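Local coordinates for protein hypothetical dTDP-4-dehydrorhamnose 3,5-epimerase (Sulfolobus tokodaii, PDB 2B9U) that probably catalyses the epimerisation of the C3' and C5' positions of dTDP-4-dehydro-6-deoxyglucose, a step on the pathway to dTDP-L-rhamnose, at residues E6-G9 and M10-L14; L110-P113 and P114-H118. All blocks are in the same frame, centred on the assembly; numbering follows the deposited sequence.

Contact 1 (E6-G9 and M10-L14)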
loop_
_atom_site.group_PDB
_atom_site.type_symbol
_atom_site.label_atom_id
_atom_site.label_comp_id
_atom_site.label_asym_id
_atom_site.label_seq_id
_atom_site.Cartn_x
_atom_site.Cartn_y
_atom_site.Cartn_z
ATOM N N GLU A 6 1.760 -14.305 13.806
ATOM C CA GLU A 6 1.735 -14.470 15.256
ATOM C C GLU A 6 0.456 -13.909 15.874
ATOM O O GLU A 6 0.131 -12.735 15.681
ATOM C CB GLU A 6 2.954 -13.810 15.909
ATOM C CG GLU A 6 4.241 -14.008 15.113
ATOM C CD GLU A 6 5.515 -13.702 15.889
ATOM O OE1 GLU A 6 5.478 -12.885 16.833
ATOM O OE2 GLU A 6 6.567 -14.288 15.522
ATOM N N ASN A 7 -0.252 -14.760 16.626
ATOM C CA ASN A 7 -1.429 -14.359 17.392
ATOM C C ASN A 7 -1.037 -13.493 18.567
ATOM O O ASN A 7 -0.308 -13.943 19.452
ATOM C CB ASN A 7 -2.171 -15.579 17.959
ATOM C CG ASN A 7 -2.671 -16.522 16.890
ATOM O OD1 ASN A 7 -2.240 -16.467 15.732
ATOM N ND2 ASN A 7 -3.586 -17.417 17.279
ATOM N N LEU A 8 -1.558 -12.274 18.613
ATOM C CA LEU A 8 -1.290 -11.383 19.741
ATOM C C LEU A 8 -2.434 -11.342 20.762
ATOM O O LEU A 8 -2.384 -10.594 21.740
ATOM C CB LEU A 8 -0.919 -9.974 19.252
ATOM C CG LEU A 8 0.230 -9.820 18.232
ATOM C CD1 LEU A 8 0.560 -8.359 18.070
ATOM C CD2 LEU A 8 1.518 -10.594 18.588
ATOM N N GLY A 9 -3.455 -12.166 20.539
ATOM C CA GLY A 9 -4.639 -12.181 21.388
ATOM C C GLY A 9 -5.828 -11.485 20.757
ATOM O O GLY A 9 -5.666 -10.507 20.026
ATOM N N MET A 10 -7.022 -12.012 21.036
ATOM C CA MET A 10 -8.323 -11.377 20.711
ATOM C C MET A 10 -8.623 -11.247 19.217
ATOM O O MET A 10 -9.500 -10.483 18.838
ATOM C CB MET A 10 -8.482 -9.985 21.360
ATOM C CG MET A 10 -7.920 -9.775 22.747
ATOM S SD MET A 10 -8.241 -8.067 23.267
ATOM C CE MET A 10 -6.659 -7.286 22.981
ATOM N N GLY A 11 -7.894 -11.972 18.376
ATOM C CA GLY A 11 -8.052 -11.862 16.927
ATOM C C GLY A 11 -7.039 -10.953 16.242
ATOM O O GLY A 11 -7.056 -10.808 15.018
ATOM N N ILE A 12 -6.149 -10.357 17.032
ATOM C CA ILE A 12 -5.099 -9.462 16.523
ATOM C C ILE A 12 -3.935 -10.346 16.080
ATOM O O ILE A 12 -3.543 -11.276 16.803
ATOM C CB ILE A 12 -4.629 -8.431 17.612
ATOM C CG1 ILE A 12 -5.812 -7.639 18.193
ATOM C CG2 ILE A 12 -3.518 -7.489 17.086
ATOM C CD1 ILE A 12 -6.427 -6.627 17.255
ATOM N N ILE A 13 -3.397 -10.064 14.890
ATOM C CA ILE A 13 -2.357 -10.884 14.308
ATOM C C ILE A 13 -1.205 -10.009 13.831
ATOM O O ILE A 13 -1.420 -8.988 13.173
ATOM C CB ILE A 13 -2.885 -11.750 13.125
ATOM C CG1 ILE A 13 -4.006 -12.699 13.597
ATOM C CG2 ILE A 13 -1.748 -12.560 12.519
ATOM C CD1 ILE A 13 -4.544 -13.641 12.540
ATOM N N LEU A 14 0.016 -10.404 14.186
ATOM C CA LEU A 14 1.206 -9.737 13.661
ATOM C C LEU A 14 1.694 -10.513 12.449
ATOM O O LEU A 14 1.844 -11.740 12.515
ATOM C CB LEU A 14 2.315 -9.631 14.726
ATOM C CG LEU A 14 3.532 -8.837 14.234
ATOM C CD1 LEU A 14 3.551 -7.438 14.840
ATOM C CD2 LEU A 14 4.813 -9.598 14.512
HETATM O O HOH W 1 -4.794 -13.428 17.762
#
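Glu6 and Leu14 hold each other through two backbone hydrogen bonds: Glu6 N gives to Leu14 O at 2.9 Å, and Leu14 N returns to Glu6 O at 2.8 Å. These reciprocal bonds make the two residues an antiparallel hydrogen-bonded pair; both are nearly straight and lie in the carbonyl plane. Asn7 and Ile13 form the non-hydrogen-bonded pair next to it. Nearer the turn, Leu8 N reaches Ile12 O at 2.9 Å, and a water donates to that same oxygen. The hairpin closes in a type I' turn from Gly9 to Ile12, where Ile12 N bonds Gly9 O at 3.0 Å from above the carbonyl plane. The backbone angles of Gly9 and Gly11 leave no room for a side chain beside the preceding carbonyl oxygen.

Apolar contacts fill one side. Leu8 swings its CG away from its own carbonyl carbon (chi1 -54°), which lays CD1 across Leu14 CB at 4.0 Å; its CB meets Ile12 CG2 at 4.2 Å. With only an alanine here, the Leu8 branches would be gone and a gap would probably open over Leu14 CB, leaving Val98 and Leu110 without the leucine they pack on.

The extended Glu6 side chain lies alongside Leu14, pointing the same way, and its carboxylate forms a salt bridge through OE2 with Lys16. The backbone therefore sets the register of this β-hairpin, while the leucines and Ile12 turn it toward the hydrophobic interior.

Contact 2 (L110-P113 and P114-H118); sequences LWIP and PGFAH
Phe116 presents the edge of its ring to Pro113: Pro113 O sits near the ring plane, 3.5 Å from Phe116 CD1. The Pro113 and Phe116 side chains cross obliquely, with Pro113 CG 3.9 Å from Phe116 CE1. Ile112 CG2 approaches at a slant and packs on Phe116 CB at 3.5 Å. The His118 ring is likewise met obliquely, by Ile112 CD1, which lies 3.6 Å from His118 CD2, and the two side chains cross at about a right angle. Within segment 110-113, Pro113 N lies over one face of the Trp111 indole, 3.9 Å above its plane and offset toward the rim.

Ile112 links the two aromatic groups by dividing its branches. CG2 stands anti to the backbone N and goes to Phe116, while CG1, anti to the carbonyl carbon (chi1 -50°), carries CD1 on to His118. A chi1 of 164° turns the imidazole away from its backbone N and over to Ile112 CD1; next to CD2, His118 NE2 hydrogen-bonds Asp82 OD1.

Pro113 and Pro114 make the bend between the strands, their rings meeting at Pro113 CB and Pro114 CD, 3.5 Å apart. Gly115 completes it with a positive phi of 100°, a conformation in which any side chain would collide with the carbonyl oxygen of Pro114.

In the cupin-family jelly roll, this corner carries the chain from one sheet to the other. Strand 109-112 lies between strands 12-22 and 70-75, whereas strand 116-122 pairs with strand 79-86 in the second sheet (Ala117 with Val85), and Gly115 just before it bonds Val87. Ile112 and Phe116 both touch Ala84 there, and Phe116 also reaches Ile12.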
loop_
_atom_site.group_PDB
_atom_site.type_symbol
_atom_site.label_atom_id
_atom_site.label_comp_id
_atom_site.label_asym_id
_atom_site.label_seq_id
_atom_site.Cartn_x
_atom_site.Cartn_y
_atom_site.Cartn_z
ATOM N N LEU A 110 0.240 -5.270 11.442
ATOM C CA LEU A 110 -0.763 -5.707 12.408
ATOM C C LEU A 110 -2.077 -5.804 11.672
ATOM O O LEU A 110 -2.535 -4.807 11.062
ATOM C CB LEU A 110 -0.957 -4.649 13.487
ATOM C CG LEU A 110 -0.694 -4.816 14.975
ATOM C CD1 LEU A 110 -1.799 -4.072 15.703
ATOM C CD2 LEU A 110 -0.620 -6.272 15.424
ATOM N N TRP A 111 -2.693 -6.985 11.746
ATOM C CA TRP A 111 -4.081 -7.160 11.324
ATOM C C TRP A 111 -4.990 -6.957 12.524
ATOM O O TRP A 111 -4.824 -7.602 13.583
ATOM C CB TRP A 111 -4.307 -8.523 10.687
ATOM C CG TRP A 111 -5.755 -9.028 10.759
ATOM C CD1 TRP A 111 -6.229 -10.041 11.552
ATOM C CD2 TRP A 111 -6.887 -8.546 10.009
ATOM N NE1 TRP A 111 -7.579 -10.217 11.345
ATOM C CE2 TRP A 111 -8.011 -9.305 10.414
ATOM C CE3 TRP A 111 -7.063 -7.534 9.047
ATOM C CZ2 TRP A 111 -9.285 -9.112 9.865
ATOM C CZ3 TRP A 111 -8.349 -7.332 8.513
ATOM C CH2 TRP A 111 -9.435 -8.119 8.925
ATOM N N ILE A 112 -5.932 -6.033 12.346
ATOM C CA ILE A 112 -6.881 -5.624 13.369
ATOM C C ILE A 112 -8.316 -5.856 12.838
ATOM O O ILE A 112 -8.830 -5.065 12.033
ATOM C CB ILE A 112 -6.727 -4.131 13.754
ATOM C CG1 ILE A 112 -5.265 -3.774 14.079
ATOM C CG2 ILE A 112 -7.694 -3.770 14.912
ATOM C CD1 ILE A 112 -5.042 -2.301 14.312
ATOM N N PRO A 113 -8.970 -6.930 13.310
ATOM C CA PRO A 113 -10.331 -7.302 12.882
ATOM C C PRO A 113 -11.368 -6.286 13.354
ATOM O O PRO A 113 -11.053 -5.459 14.200
ATOM C CB PRO A 113 -10.551 -8.670 13.556
ATOM C CG PRO A 113 -9.629 -8.696 14.703
ATOM C CD PRO A 113 -8.432 -7.849 14.332
ATOM N N PRO A 114 -12.599 -6.312 12.785
ATOM C CA PRO A 114 -13.660 -5.431 13.307
ATOM C C PRO A 114 -13.944 -5.619 14.801
ATOM O O PRO A 114 -13.745 -6.701 15.340
ATOM C CB PRO A 114 -14.895 -5.841 12.496
ATOM C CG PRO A 114 -14.373 -6.437 11.253
ATOM C CD PRO A 114 -13.062 -7.103 11.625
ATOM N N GLY A 115 -14.418 -4.565 15.458
ATOM C CA GLY A 115 -14.673 -4.606 16.891
ATOM C C GLY A 115 -13.583 -3.981 17.749
ATOM O O GLY A 115 -13.698 -3.989 18.972
ATOM N N PHE A 116 -12.525 -3.453 17.107
ATOM C CA PHE A 116 -11.432 -2.757 17.802
ATOM C C PHE A 116 -11.329 -1.300 17.400
ATOM O O PHE A 116 -11.637 -0.949 16.271
ATOM C CB PHE A 116 -10.073 -3.414 17.496
ATOM C CG PHE A 116 -9.880 -4.748 18.149
ATOM C CD1 PHE A 116 -10.438 -5.896 17.590
ATOM C CD2 PHE A 116 -9.131 -4.859 19.319
ATOM C CE1 PHE A 116 -10.266 -7.136 18.209
ATOM C CE2 PHE A 116 -8.943 -6.092 19.939
ATOM C CZ PHE A 116 -9.508 -7.230 19.386
ATOM N N ALA A 117 -10.860 -0.463 18.326
ATOM C CA ALA A 117 -10.485 0.905 18.010
ATOM C C ALA A 117 -8.972 0.994 17.782
ATOM O O ALA A 117 -8.194 0.542 18.618
ATOM C CB ALA A 117 -10.898 1.842 19.148
ATOM N N HIS A 118 -8.564 1.605 16.669
ATOM C CA HIS A 118 -7.147 1.676 16.298
ATOM C C HIS A 118 -6.530 3.074 16.460
ATOM O O HIS A 118 -7.103 4.071 16.074
ATOM C CB HIS A 118 -6.931 1.145 14.861
ATOM C CG HIS A 118 -5.603 1.522 14.266
ATOM N ND1 HIS A 118 -5.485 2.356 13.177
ATOM C CD2 HIS A 118 -4.339 1.208 14.632
ATOM C CE1 HIS A 118 -4.209 2.537 12.893
ATOM N NE2 HIS A 118 -3.493 1.848 13.760
#

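Contact 1 is a partly buried hairpin at the margin of the fold, whereas contact 2 is a buried corner nearer the centre of the chain; their centres lie about 10 Å apart. They share a sheet, because strands 12-22 and 109-112 are neighbours in it, and a probable hydrogen bond from Trp111 N to Ile13 O ties them at 2.8 Å. Met10, Gly11 and Ile12 of the hairpin end pack against Phe116, Pro113 and Leu110 respectively. Contact 1 is held mainly by main-chain hydrogen bonds, with a charged residue at its partly exposed edge. Contact 2 relies instead on apolar and aromatic side chains around a proline bend that passes between sheets.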